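Local coordinates for protein PfhB2 (Pasteurella multocida, PDB 6U8T) that is probably a cysteine protease of the YopT type, a papain-like (clan CA) hydrolase domain of a Pasteurella toxin, at residues K49-S52 with W58-M61; T83-S88 with K96-W101; G180-P185 with E191-E196. The protein carries 1 engineered substitution. All coordinates share one frame; numbering follows the deposited sequence.

In the fold
The three contacts follow one another along a papain-like chain. Contact 1 closes the C-terminal end of helix 20-51 with the loop after it. Contact 2 pairs the next two helices, 72-87 and 91-104. Contact 3 joins strand 180-184 of the four-stranded antiparallel sheet to helix 187-201. The centres of contacts 1 and 2 are about 22 Å apart, on the same side of the chain's centre. Contact 3 is on the opposite side, its centre about 55 Å from that of contact 1 and about 38 Å from that of contact 2. Across the dimer the two regions come together: Glu-181 hydrogen-bonds to Trp-45 and Tyr-62 of the second subunit.

Contact 1 (K49-S52 with W58-M61); sequences KVSS and WNTM
Asn-59 meets Ser-51 and Ser-52 where the long helix 20-51 of this papain-like domain ends and the chain turns back in a loop. It is a small surface contact that buries 96 Å² in all. The CA atoms of Ser-52 and Asn-59 are 6.7 Å apart. Most of the contact is made by the Asn-59 amide.

The conformation of Asn-59 explains its reach. CG sits between the backbone N and the carbonyl carbon (chi1 65°), and the amide is swung out of line with the chain (chi2 -63°). CB points toward the helix end, and the amide lies against the two serines. ND2 goes to the Ser-51 side. It is 3.5 Å from Ser-51 OG, and it also makes a weak hydrogen bond to the carbonyl O of Asn-48, one turn before Ser-51. Ser-51 OG makes a weak hydrogen bond to that same oxygen. Two polar groups, one from the helix and one from the loop, therefore share one carbonyl near the helix end.

Ser-52 offers carbon rather than its hydroxyl. Its chi1 of 116° is far from a staggered position, and OG hydrogen-bonds to the carbonyl O of Gly-54. Ser-52 CA and CB are its atoms nearest the amide. Two residues on from Asn-59, selenomethionine Met-61 packs on Thr-41, His-44 and Asn-48 of the helix. Asn-59 OD1 is buried here with no polar partner in the model: it lies 3.7 Å from Ser-52 CA and 4.0 Å from Ser-52 CB.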
ATOM      1  N   LYS C  49      -5.622  -4.258 -28.861  1.00 20.32           N
ATOM      2  CA  LYS C  49      -7.080  -4.100 -29.089  1.00 21.58           C
ATOM      3  C   LYS C  49      -7.368  -3.015 -30.129  1.00 24.23           C
ATOM      4  O   LYS C  49      -8.312  -3.170 -30.888  1.00 29.02           O
ATOM      5  CB  LYS C  49      -7.779  -3.783 -27.780  1.00 19.88           C
ATOM      6  CG  LYS C  49      -7.846  -4.953 -26.826  1.00 19.38           C
ATOM      7  CD  LYS C  49      -8.560  -6.153 -27.365  1.00 21.09           C
ATOM      8  CE  LYS C  49      -8.920  -7.112 -26.260  1.00 22.36           C
ATOM      9  NZ  LYS C  49     -10.024  -7.989 -26.694  1.00 25.66           N
ATOM     10  N   VAL C  50      -6.568  -1.973 -30.175  1.00 26.76           N
ATOM     11  CA  VAL C  50      -6.800  -0.783 -31.043  1.00 29.69           C
ATOM     12  C   VAL C  50      -6.258  -1.111 -32.433  1.00 30.92           C
ATOM     13  O   VAL C  50      -6.909  -0.763 -33.387  1.00 37.40           O
ATOM     14  CB  VAL C  50      -6.133   0.441 -30.395  1.00 28.50           C
ATOM     15  CG1 VAL C  50      -5.831   1.552 -31.378  1.00 30.77           C
ATOM     16  CG2 VAL C  50      -6.928   0.936 -29.193  1.00 27.43           C
ATOM     17  N   SER C  51      -5.135  -1.816 -32.521  1.00 34.65           N
ATOM     18  CA  SER C  51      -4.516  -2.245 -33.792  1.00 39.77           C
ATOM     19  C   SER C  51      -5.366  -3.333 -34.452  1.00 40.57           C
ATOM     20  O   SER C  51      -5.164  -3.502 -35.639  1.00 55.73           O
ATOM     21  CB  SER C  51      -3.118  -2.741 -33.593  1.00 42.88           C
ATOM     22  OG  SER C  51      -3.117  -4.154 -33.427  1.00 47.86           O
ATOM     23  N   SER C  52      -6.252  -4.027 -33.733  1.00 44.29           N
ATOM     24  CA  SER C  52      -6.862  -5.337 -34.123  1.00 56.45           C
ATOM     25  C   SER C  52      -7.540  -5.270 -35.501  1.00 58.77           C
ATOM     26  O   SER C  52      -8.178  -4.256 -35.785  1.00 53.57           O
ATOM     27  CB  SER C  52      -7.842  -5.854 -33.077  1.00 60.06           C
ATOM     28  OG  SER C  52      -9.169  -5.933 -33.597  1.00 53.87           O
ATOM     29  N   TRP C  58      -6.677 -13.105 -34.882  1.00 46.78           N
ATOM     30  CA  TRP C  58      -5.729 -12.646 -35.932  1.00 45.66           C
ATOM     31  C   TRP C  58      -4.433 -12.091 -35.330  1.00 44.55           C
ATOM     32  O   TRP C  58      -3.449 -12.043 -36.090  1.00 47.36           O
ATOM     33  CB  TRP C  58      -6.383 -11.572 -36.813  1.00 46.05           C
ATOM     34  CG  TRP C  58      -7.441 -12.086 -37.739  1.00 50.79           C
ATOM     35  CD1 TRP C  58      -8.773 -11.780 -37.724  1.00 47.42           C
ATOM     36  CD2 TRP C  58      -7.247 -13.008 -38.825  1.00 50.57           C
ATOM     37  NE1 TRP C  58      -9.424 -12.444 -38.723  1.00 51.87           N
ATOM     38  CE2 TRP C  58      -8.514 -13.200 -39.424  1.00 56.63           C
ATOM     39  CE3 TRP C  58      -6.132 -13.656 -39.362  1.00 48.70           C
ATOM     40  CZ2 TRP C  58      -8.691 -14.026 -40.539  1.00 54.27           C
ATOM     41  CZ3 TRP C  58      -6.310 -14.477 -40.454  1.00 54.08           C
ATOM     42  CH2 TRP C  58      -7.571 -14.650 -41.037  1.00 54.28           C
ATOM     43  N   ASN C  59      -4.449 -11.656 -34.063  1.00 40.18           N
ATOM     44  CA  ASN C  59      -3.301 -10.982 -33.400  1.00 43.03           C
ATOM     45  C   ASN C  59      -3.514 -11.027 -31.883  1.00 38.66           C
ATOM     46  O   ASN C  59      -3.542  -9.963 -31.253  1.00 39.03           O
ATOM     47  CB  ASN C  59      -3.063  -9.544 -33.908  1.00 48.87           C
ATOM     48  CG  ASN C  59      -4.192  -8.566 -33.606  1.00 60.91           C
ATOM     49  OD1 ASN C  59      -5.312  -8.746 -34.094  1.00 88.93           O
ATOM     50  ND2 ASN C  59      -3.922  -7.521 -32.825  1.00 54.85           N
ATOM     51  N   THR C  60      -3.701 -12.204 -31.307  1.00 36.18           N
ATOM     52  CA  THR C  60      -3.882 -12.355 -29.836  1.00 32.55           C
ATOM     53  C   THR C  60      -2.513 -12.212 -29.165  1.00 31.68           C
ATOM     54  O   THR C  60      -1.489 -12.421 -29.806  1.00 31.59           O
ATOM     55  CB  THR C  60      -4.639 -13.649 -29.533  1.00 30.94           C
ATOM     56  OG1 THR C  60      -4.634 -13.655 -28.110  1.00 30.18           O
ATOM     57  CG2 THR C  60      -4.017 -14.896 -30.111  1.00 31.92           C
HETATM   58  N   MSE C  61      -2.480 -11.775 -27.900  1.00 31.61           N
HETATM   59  CA  MSE C  61      -1.256 -11.865 -27.114  1.00 31.31           C
HETATM   60  C   MSE C  61      -1.203 -13.170 -26.320  1.00 28.53           C
HETATM   61  O   MSE C  61      -0.193 -13.449 -25.666  1.00 28.18           O
HETATM   62  CB  MSE C  61      -1.132 -10.784 -26.045  1.00 35.09           C
HETATM   63  CG  MSE C  61      -1.523  -9.386 -26.415  1.00 42.41           C
HETATM   64 SE   MSE C  61      -1.068  -8.294 -24.825  1.00 48.66          SE
HETATM   65  CE  MSE C  61      -1.659  -9.015 -23.112  1.00 37.20           C
TER

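Contact 2 (T83-S88 with K96-W101); sequences TEFMQS and KLTDNW
Leu-97 packs onto Glu-84 and Phe-85, joining helix 72-87 to helix 91-104. The two segments run nearly antiparallel, at 150°, with axes 9.9 Å apart.

The apolar part rests on the two methyls of Leu-97, which straddle neighbouring residues of the other helix. CG is anti to the backbone N (chi1 165°), which sends the branch across the gap. Leu-97 CD1 lies beside Glu-84, 3.8 Å from its CB, and also touches that residue's carbonyl O. Leu-97 CD2 lies 4.0 Å from Phe-85 CB, close to the Phe-85 backbone. Leu-81, a turn earlier, continues the packing against Leu-97 and Trp-101.

The aromatic part belongs to Phe-85. Thr-98 OG1 approaches the ring at its edge, near the ring plane, and is 3.5 Å from Phe-85 CD1. The hydroxyl's polar partner is Glu-39 OE2 of helix 20-51, by a hydrogen bond. His-35 of that helix meets the Phe-85 ring edge-to-face. Helix 20-51 thus packs against both helices.

The charged part stays within helix 91-104. Lys-96 NZ bridges to Asp-99 OD2 at 3.2 Å, using the anti lone pair of that oxygen. Arg-120 makes a second salt bridge to OD2. With two cations on it, the carboxylate is probably kept ionised.

A short turn links the two helices, and Gln-94 NE2 hydrogen-bonds to Phe-85 O near it. The whole is an antiparallel helical hairpin, packed on the long helix of a papain-like domain.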
ATOM      1  N   THR C  83      11.194  -2.406 -18.106  1.00 24.04           N
ATOM      2  CA  THR C  83      12.578  -1.952 -17.835  1.00 26.18           C
ATOM      3  C   THR C  83      12.699  -0.435 -18.034  1.00 29.12           C
ATOM      4  O   THR C  83      13.213   0.224 -17.123  1.00 32.63           O
ATOM      5  CB  THR C  83      13.529  -2.713 -18.757  1.00 26.33           C
ATOM      6  OG1 THR C  83      13.708  -3.851 -17.930  1.00 27.72           O
ATOM      7  CG2 THR C  83      14.806  -2.002 -19.128  1.00 29.80           C
ATOM      8  N   GLU C  84      12.302   0.067 -19.196  1.00 27.07           N
ATOM      9  CA  GLU C  84      12.302   1.516 -19.512  1.00 30.43           C
ATOM     10  C   GLU C  84      11.467   2.271 -18.452  1.00 27.26           C
ATOM     11  O   GLU C  84      11.974   3.252 -17.853  1.00 25.90           O
ATOM     12  CB  GLU C  84      11.841   1.716 -20.952  1.00 33.46           C
ATOM     13  CG  GLU C  84      12.927   1.340 -21.945  1.00 42.05           C
ATOM     14  CD  GLU C  84      12.475   0.999 -23.351  1.00 55.51           C
ATOM     15  OE1 GLU C  84      11.254   1.160 -23.629  1.00 64.93           O
ATOM     16  OE2 GLU C  84      13.340   0.541 -24.155  1.00 68.39           O
ATOM     17  N   PHE C  85      10.284   1.762 -18.152  1.00 24.46           N
ATOM     18  CA  PHE C  85       9.359   2.345 -17.152  1.00 24.59           C
ATOM     19  C   PHE C  85      10.039   2.458 -15.785  1.00 25.45           C
ATOM     20  O   PHE C  85       9.974   3.478 -15.117  1.00 24.58           O
ATOM     21  CB  PHE C  85       8.082   1.523 -17.111  1.00 22.58           C
ATOM     22  CG  PHE C  85       7.064   2.039 -16.133  1.00 22.01           C
ATOM     23  CD1 PHE C  85       6.087   2.931 -16.552  1.00 22.65           C
ATOM     24  CD2 PHE C  85       7.030   1.581 -14.829  1.00 21.42           C
ATOM     25  CE1 PHE C  85       5.098   3.367 -15.686  1.00 21.80           C
ATOM     26  CE2 PHE C  85       6.053   2.035 -13.958  1.00 21.96           C
ATOM     27  CZ  PHE C  85       5.088   2.923 -14.394  1.00 22.09           C
HETATM   28  N   MSE C  86      10.728   1.392 -15.410  1.00 29.49           N
HETATM   29  CA  MSE C  86      11.400   1.244 -14.124  1.00 31.34           C
HETATM   30  C   MSE C  86      12.584   2.204 -14.021  1.00 28.73           C
HETATM   31  O   MSE C  86      12.903   2.622 -12.925  1.00 29.70           O
HETATM   32  CB  MSE C  86      11.945  -0.185 -13.992  1.00 42.04           C
HETATM   33  CG  MSE C  86      11.668  -0.886 -12.700  1.00 54.26           C
HETATM   34 SE   MSE C  86       9.856  -1.592 -12.743  1.00 79.31          SE
HETATM   35  CE  MSE C  86       8.675  -0.255 -11.877  1.00 46.25           C
ATOM     36  N   GLN C  87      13.261   2.494 -15.136  1.00 26.57           N
ATOM     37  CA  GLN C  87      14.446   3.334 -15.168  1.00 27.58           C
ATOM     38  C   GLN C  87      14.089   4.829 -15.211  1.00 29.29           C
ATOM     39  O   GLN C  87      15.009   5.664 -15.135  1.00 32.06           O
ATOM     40  CB  GLN C  87      15.274   3.070 -16.434  1.00 27.26           C
ATOM     41  CG  GLN C  87      15.948   1.701 -16.508  1.00 26.99           C
ATOM     42  CD  GLN C  87      16.516   1.468 -17.888  1.00 27.76           C
ATOM     43  OE1 GLN C  87      16.157   2.145 -18.862  1.00 28.36           O
ATOM     44  NE2 GLN C  87      17.419   0.518 -17.996  1.00 26.94           N
ATOM     45  N   SER C  88      12.815   5.179 -15.334  1.00 29.76           N
ATOM     46  CA  SER C  88      12.339   6.555 -15.536  1.00 31.35           C
ATOM     47  C   SER C  88      12.488   7.371 -14.252  1.00 32.91           C
ATOM     48  O   SER C  88      12.921   8.518 -14.383  1.00 35.89           O
ATOM     49  CB  SER C  88      10.920   6.590 -16.053  1.00 31.28           C
ATOM     50  OG  SER C  88      10.676   7.826 -16.687  1.00 33.36           O
ATOM     51  N   LYS C  96       4.599   9.374 -18.915  1.00 29.40           N
ATOM     52  CA  LYS C  96       4.972  10.005 -20.213  1.00 31.78           C
ATOM     53  C   LYS C  96       5.647   8.960 -21.122  1.00 30.10           C
ATOM     54  O   LYS C  96       5.433   8.981 -22.365  1.00 30.29           O
ATOM     55  CB  LYS C  96       5.891  11.209 -20.000  1.00 33.48           C
ATOM     56  CG  LYS C  96       6.359  11.927 -21.257  1.00 37.20           C
ATOM     57  CD  LYS C  96       5.386  12.935 -21.802  1.00 45.23           C
ATOM     58  CE  LYS C  96       4.098  12.406 -22.409  1.00 49.59           C
ATOM     59  NZ  LYS C  96       4.315  11.800 -23.747  1.00 56.74           N
ATOM     60  N   LEU C  97       6.454   8.074 -20.542  1.00 26.87           N
ATOM     61  CA  LEU C  97       7.207   7.064 -21.317  1.00 26.06           C
ATOM     62  C   LEU C  97       6.203   6.070 -21.924  1.00 23.17           C
ATOM     63  O   LEU C  97       6.347   5.752 -23.123  1.00 23.50           O
ATOM     64  CB  LEU C  97       8.229   6.417 -20.388  1.00 26.02           C
ATOM     65  CG  LEU C  97       8.880   5.130 -20.852  1.00 27.71           C
ATOM     66  CD1 LEU C  97      10.288   5.145 -20.337  1.00 32.77           C
ATOM     67  CD2 LEU C  97       8.125   3.928 -20.329  1.00 26.29           C
ATOM     68  N   THR C  98       5.239   5.596 -21.133  1.00 20.60           N
ATOM     69  CA  THR C  98       4.207   4.636 -21.579  1.00 20.54           C
ATOM     70  C   THR C  98       3.383   5.283 -22.704  1.00 21.23           C
ATOM     71  O   THR C  98       3.104   4.618 -23.686  1.00 19.14           O
ATOM     72  CB  THR C  98       3.325   4.187 -20.408  1.00 19.58           C
ATOM     73  OG1 THR C  98       4.130   3.635 -19.370  1.00 20.53           O
ATOM     74  CG2 THR C  98       2.332   3.138 -20.835  1.00 19.21           C
ATOM     75  N   ASP C  99       3.037   6.559 -22.544  1.00 22.78           N
ATOM     76  CA  ASP C  99       2.262   7.345 -23.525  1.00 24.49           C
ATOM     77  C   ASP C  99       3.020   7.426 -24.847  1.00 24.66           C
ATOM     78  O   ASP C  99       2.361   7.300 -25.886  1.00 24.51           O
ATOM     79  CB  ASP C  99       1.945   8.741 -22.991  1.00 27.02           C
ATOM     80  CG  ASP C  99       1.013   9.498 -23.907  1.00 31.43           C
ATOM     81  OD1 ASP C  99      -0.147   9.092 -23.982  1.00 37.61           O
ATOM     82  OD2 ASP C  99       1.471  10.465 -24.550  1.00 36.55           O
ATOM     83  N   ASN C 100       4.334   7.662 -24.810  1.00 25.18           N
ATOM     84  CA  ASN C 100       5.171   7.743 -26.036  1.00 26.56           C
ATOM     85  C   ASN C 100       5.160   6.378 -26.742  1.00 23.62           C
ATOM     86  O   ASN C 100       5.016   6.343 -27.988  1.00 23.22           O
ATOM     87  CB  ASN C 100       6.611   8.166 -25.757  1.00 30.91           C
ATOM     88  CG  ASN C 100       6.736   9.617 -25.348  1.00 35.36           C
ATOM     89  OD1 ASN C 100       7.505   9.912 -24.445  1.00 51.06           O
ATOM     90  ND2 ASN C 100       6.021  10.530 -25.984  1.00 35.01           N
ATOM     91  N   TRP C 101       5.299   5.302 -25.979  1.00 21.22           N
ATOM     92  CA  TRP C 101       5.263   3.912 -26.509  1.00 20.62           C
ATOM     93  C   TRP C 101       3.916   3.661 -27.200  1.00 19.84           C
ATOM     94  O   TRP C 101       3.918   3.141 -28.333  1.00 20.75           O
ATOM     95  CB  TRP C 101       5.527   2.882 -25.406  1.00 19.57           C
ATOM     96  CG  TRP C 101       5.644   1.486 -25.919  1.00 19.22           C
ATOM     97  CD1 TRP C 101       6.781   0.887 -26.380  1.00 19.96           C
ATOM     98  CD2 TRP C 101       4.582   0.526 -26.082  1.00 18.23           C
ATOM     99  NE1 TRP C 101       6.504  -0.377 -26.824  1.00 20.01           N
ATOM    100  CE2 TRP C 101       5.164  -0.633 -26.637  1.00 18.88           C
ATOM    101  CE3 TRP C 101       3.213   0.533 -25.824  1.00 17.68           C
ATOM    102  CZ2 TRP C 101       4.439  -1.794 -26.876  1.00 18.41           C
ATOM    103  CZ3 TRP C 101       2.484  -0.605 -26.089  1.00 18.26           C
ATOM    104  CH2 TRP C 101       3.091  -1.752 -26.624  1.00 18.62           C
TER

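Contact 3 (G180-P185 with E191-E196); sequences GEMTFP and ESWLKE
Strand 180-184 passes helix 187-201 at a slant, with the CA atoms of Phe-184 and Trp-193 9.3 Å apart. The strand bonds through its backbone to strands 11-15 and 171-176 on either side. Met-182 and Phe-184 point from it toward the helix.

Phe-184 meets the indole with its far end. CZ stands over one face of Trp-193, offset toward the rim, and Phe-184 CZ is 3.4 Å from Trp-193 CD2. The two side chains cross at about a right angle. The rings meet obliquely, with planes at 40° and the Phe-184 ring centre 5.0 Å from that of the five-membered ring. With chi1 at 172°, the Trp-193 indole extends off the helix toward the strand. Phe-184 CE2 also touches Trp-193 CB, at 3.8 Å.

The selenomethionine Met-182 chain is bent at chi2 and chi3 and lies near the indole edge, but CE is modelled too close, so its exact place is doubtful. Val-5 of helix 4-7 touches all three side chains and helps to bury them. Trp-193 NE1 has a weak hydrogen bond to Ser-4 OG.

On the other sheet face, Glu-181 hydrogen-bonds to Trp-45 and Tyr-62 of the second subunit. The helix also touches that subunit. This is a helix packed on one face of an antiparallel sheet, in a domain of the papain-like clan.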
ATOM      1  N   GLY C 180      14.432  -4.636  15.873  1.00 44.69           N
ATOM      2  CA  GLY C 180      14.865  -4.858  17.264  1.00 47.27           C
ATOM      3  C   GLY C 180      14.870  -3.573  18.081  1.00 47.61           C
ATOM      4  O   GLY C 180      14.048  -2.696  17.817  1.00 46.05           O
ATOM      5  N   GLU C 181      15.784  -3.476  19.046  1.00 49.54           N
ATOM      6  CA  GLU C 181      15.870  -2.375  20.022  1.00 51.13           C
ATOM      7  C   GLU C 181      17.188  -1.640  19.834  1.00 52.35           C
ATOM      8  O   GLU C 181      18.241  -2.263  19.711  1.00 55.13           O
ATOM      9  CB  GLU C 181      15.693  -2.952  21.417  1.00 53.43           C
ATOM     10  CG  GLU C 181      15.558  -1.886  22.483  1.00 56.43           C
ATOM     11  CD  GLU C 181      15.535  -2.454  23.884  1.00 58.46           C
ATOM     12  OE1 GLU C 181      14.584  -3.172  24.198  1.00 57.34           O
ATOM     13  OE2 GLU C 181      16.495  -2.207  24.623  1.00 63.85           O
HETATM   14  N   MSE C 182      17.091  -0.310  19.788  1.00 53.52           N
HETATM   15  CA  MSE C 182      18.238   0.571  19.672  1.00 57.57           C
HETATM   16  C   MSE C 182      18.171   1.649  20.760  1.00 58.43           C
HETATM   17  O   MSE C 182      17.087   2.079  21.166  1.00 56.46           O
HETATM   18  CB  MSE C 182      18.220   1.189  18.275  1.00 59.19           C
HETATM   19  CG  MSE C 182      18.267   0.197  17.148  1.00 63.46           C
HETATM   20 SE   MSE C 182      16.520  -0.322  16.448  1.00 75.06          SE
HETATM   21  CE  MSE C 182      16.195   0.588  14.791  1.00 73.06           C
ATOM     22  N   THR C 183      19.347   2.057  21.242  1.00 59.19           N
ATOM     23  CA  THR C 183      19.444   3.047  22.302  1.00 62.31           C
ATOM     24  C   THR C 183      20.354   4.179  21.829  1.00 64.12           C
ATOM     25  O   THR C 183      21.414   3.878  21.244  1.00 67.04           O
ATOM     26  CB  THR C 183      19.952   2.436  23.612  1.00 63.26           C
ATOM     27  OG1 THR C 183      19.162   1.277  23.888  1.00 61.42           O
ATOM     28  CG2 THR C 183      19.862   3.404  24.767  1.00 66.02           C
ATOM     29  N   PHE C 184      19.934   5.430  22.034  1.00 65.33           N
ATOM     30  CA  PHE C 184      20.718   6.647  21.703  1.00 67.59           C
ATOM     31  C   PHE C 184      20.917   7.454  22.978  1.00 71.23           C
ATOM     32  O   PHE C 184      19.987   7.613  23.760  1.00 72.11           O
ATOM     33  CB  PHE C 184      20.032   7.445  20.597  1.00 66.55           C
ATOM     34  CG  PHE C 184      19.928   6.697  19.296  1.00 63.73           C
ATOM     35  CD1 PHE C 184      18.860   5.847  19.065  1.00 61.12           C
ATOM     36  CD2 PHE C 184      20.922   6.800  18.328  1.00 64.62           C
ATOM     37  CE1 PHE C 184      18.777   5.128  17.888  1.00 59.46           C
ATOM     38  CE2 PHE C 184      20.825   6.089  17.140  1.00 63.19           C
ATOM     39  CZ  PHE C 184      19.754   5.253  16.929  1.00 59.40           C
ATOM     40  N   PRO C 185      22.147   7.950  23.241  1.00 73.52           N
ATOM     41  CA  PRO C 185      22.413   8.704  24.460  1.00 75.84           C
ATOM     42  C   PRO C 185      21.991  10.183  24.417  1.00 76.72           C
ATOM     43  O   PRO C 185      22.127  10.832  25.452  1.00 85.25           O
ATOM     44  CB  PRO C 185      23.939   8.563  24.580  1.00 77.66           C
ATOM     45  CG  PRO C 185      24.411   8.543  23.138  1.00 76.44           C
ATOM     46  CD  PRO C 185      23.347   7.774  22.394  1.00 73.22           C
ATOM     47  N   GLU C 191      17.384  11.684  16.433  1.00 64.13           N
ATOM     48  CA  GLU C 191      16.655  12.453  15.397  1.00 63.21           C
ATOM     49  C   GLU C 191      17.401  12.332  14.065  1.00 61.10           C
ATOM     50  O   GLU C 191      16.743  12.023  13.053  1.00 59.73           O
ATOM     51  CB  GLU C 191      16.492  13.906  15.835  1.00 68.23           C
ATOM     52  CG  GLU C 191      15.776  14.757  14.810  1.00 71.32           C
ATOM     53  CD  GLU C 191      15.245  16.081  15.355  1.00 78.59           C
ATOM     54  OE1 GLU C 191      14.695  16.122  16.491  1.00 81.67           O
ATOM     55  OE2 GLU C 191      15.382  17.083  14.639  1.00 86.54           O
ATOM     56  N   SER C 192      18.723  12.540  14.053  1.00 60.92           N
ATOM     57  CA  SER C 192      19.551  12.459  12.820  1.00 59.56           C
ATOM     58  C   SER C 192      19.474  11.049  12.238  1.00 56.70           C
ATOM     59  O   SER C 192      19.223  10.940  11.056  1.00 56.17           O
ATOM     60  CB  SER C 192      20.953  12.857  13.076  1.00 61.76           C
ATOM     61  OG  SER C 192      20.937  14.120  13.691  1.00 63.99           O
ATOM     62  N   TRP C 193      19.666  10.022  13.063  1.00 56.25           N
ATOM     63  CA  TRP C 193      19.615   8.596  12.660  1.00 54.12           C
ATOM     64  C   TRP C 193      18.255   8.264  12.061  1.00 54.11           C
ATOM     65  O   TRP C 193      18.238   7.637  11.006  1.00 53.32           O
ATOM     66  CB  TRP C 193      19.902   7.678  13.839  1.00 56.07           C
ATOM     67  CG  TRP C 193      19.666   6.244  13.510  1.00 55.04           C
ATOM     68  CD1 TRP C 193      20.508   5.393  12.851  1.00 55.50           C
ATOM     69  CD2 TRP C 193      18.484   5.490  13.805  1.00 52.83           C
ATOM     70  NE1 TRP C 193      19.941   4.151  12.756  1.00 54.20           N
ATOM     71  CE2 TRP C 193      18.705   4.179  13.335  1.00 53.16           C
ATOM     72  CE3 TRP C 193      17.284   5.779  14.449  1.00 53.22           C
ATOM     73  CZ2 TRP C 193      17.763   3.171  13.490  1.00 51.96           C
ATOM     74  CZ3 TRP C 193      16.338   4.790  14.579  1.00 52.12           C
ATOM     75  CH2 TRP C 193      16.579   3.506  14.105  1.00 51.86           C
ATOM     76  N   LEU C 194      17.162   8.660  12.710  1.00 53.83           N
ATOM     77  CA  LEU C 194      15.788   8.361  12.265  1.00 51.86           C
ATOM     78  C   LEU C 194      15.563   9.016  10.894  1.00 54.98           C
ATOM     79  O   LEU C 194      15.100   8.299   9.977  1.00 53.64           O
ATOM     80  CB  LEU C 194      14.776   8.867  13.293  1.00 51.59           C
ATOM     81  CG  LEU C 194      13.380   8.260  13.158  1.00 49.39           C
ATOM     82  CD1 LEU C 194      13.384   6.799  13.582  1.00 48.50           C
ATOM     83  CD2 LEU C 194      12.350   9.017  13.965  1.00 49.32           C
ATOM     84  N   LYS C 195      15.934  10.288  10.746  1.00 58.15           N
ATOM     85  CA  LYS C 195      15.658  11.086   9.523  1.00 58.76           C
ATOM     86  C   LYS C 195      16.632  10.714   8.399  1.00 57.49           C
ATOM     87  O   LYS C 195      16.186  10.634   7.269  1.00 60.37           O
ATOM     88  CB  LYS C 195      15.739  12.586   9.838  1.00 62.69           C
ATOM     89  CG  LYS C 195      14.723  13.070  10.868  1.00 64.27           C
ATOM     90  CD  LYS C 195      14.662  14.569  11.014  1.00 67.24           C
ATOM     91  CE  LYS C 195      13.352  15.036  11.619  1.00 70.49           C
ATOM     92  NZ  LYS C 195      13.359  16.495  11.877  1.00 75.72           N
ATOM     93  N   GLU C 196      17.911  10.499   8.692  1.00 61.20           N
ATOM     94  CA  GLU C 196      18.970  10.414   7.648  1.00 59.85           C
ATOM     95  C   GLU C 196      19.265   8.957   7.283  1.00 57.74           C
ATOM     96  O   GLU C 196      19.737   8.766   6.167  1.00 57.86           O
ATOM     97  CB  GLU C 196      20.255  11.100   8.094  1.00 62.01           C
ATOM     98  CG  GLU C 196      20.147  12.612   8.230  1.00 65.88           C
ATOM     99  CD  GLU C 196      21.362  13.247   8.915  1.00 74.53           C
ATOM    100  OE1 GLU C 196      22.406  12.569   9.026  1.00 70.17           O
ATOM    101  OE2 GLU C 196      21.263  14.404   9.390  1.00 83.74           O
TER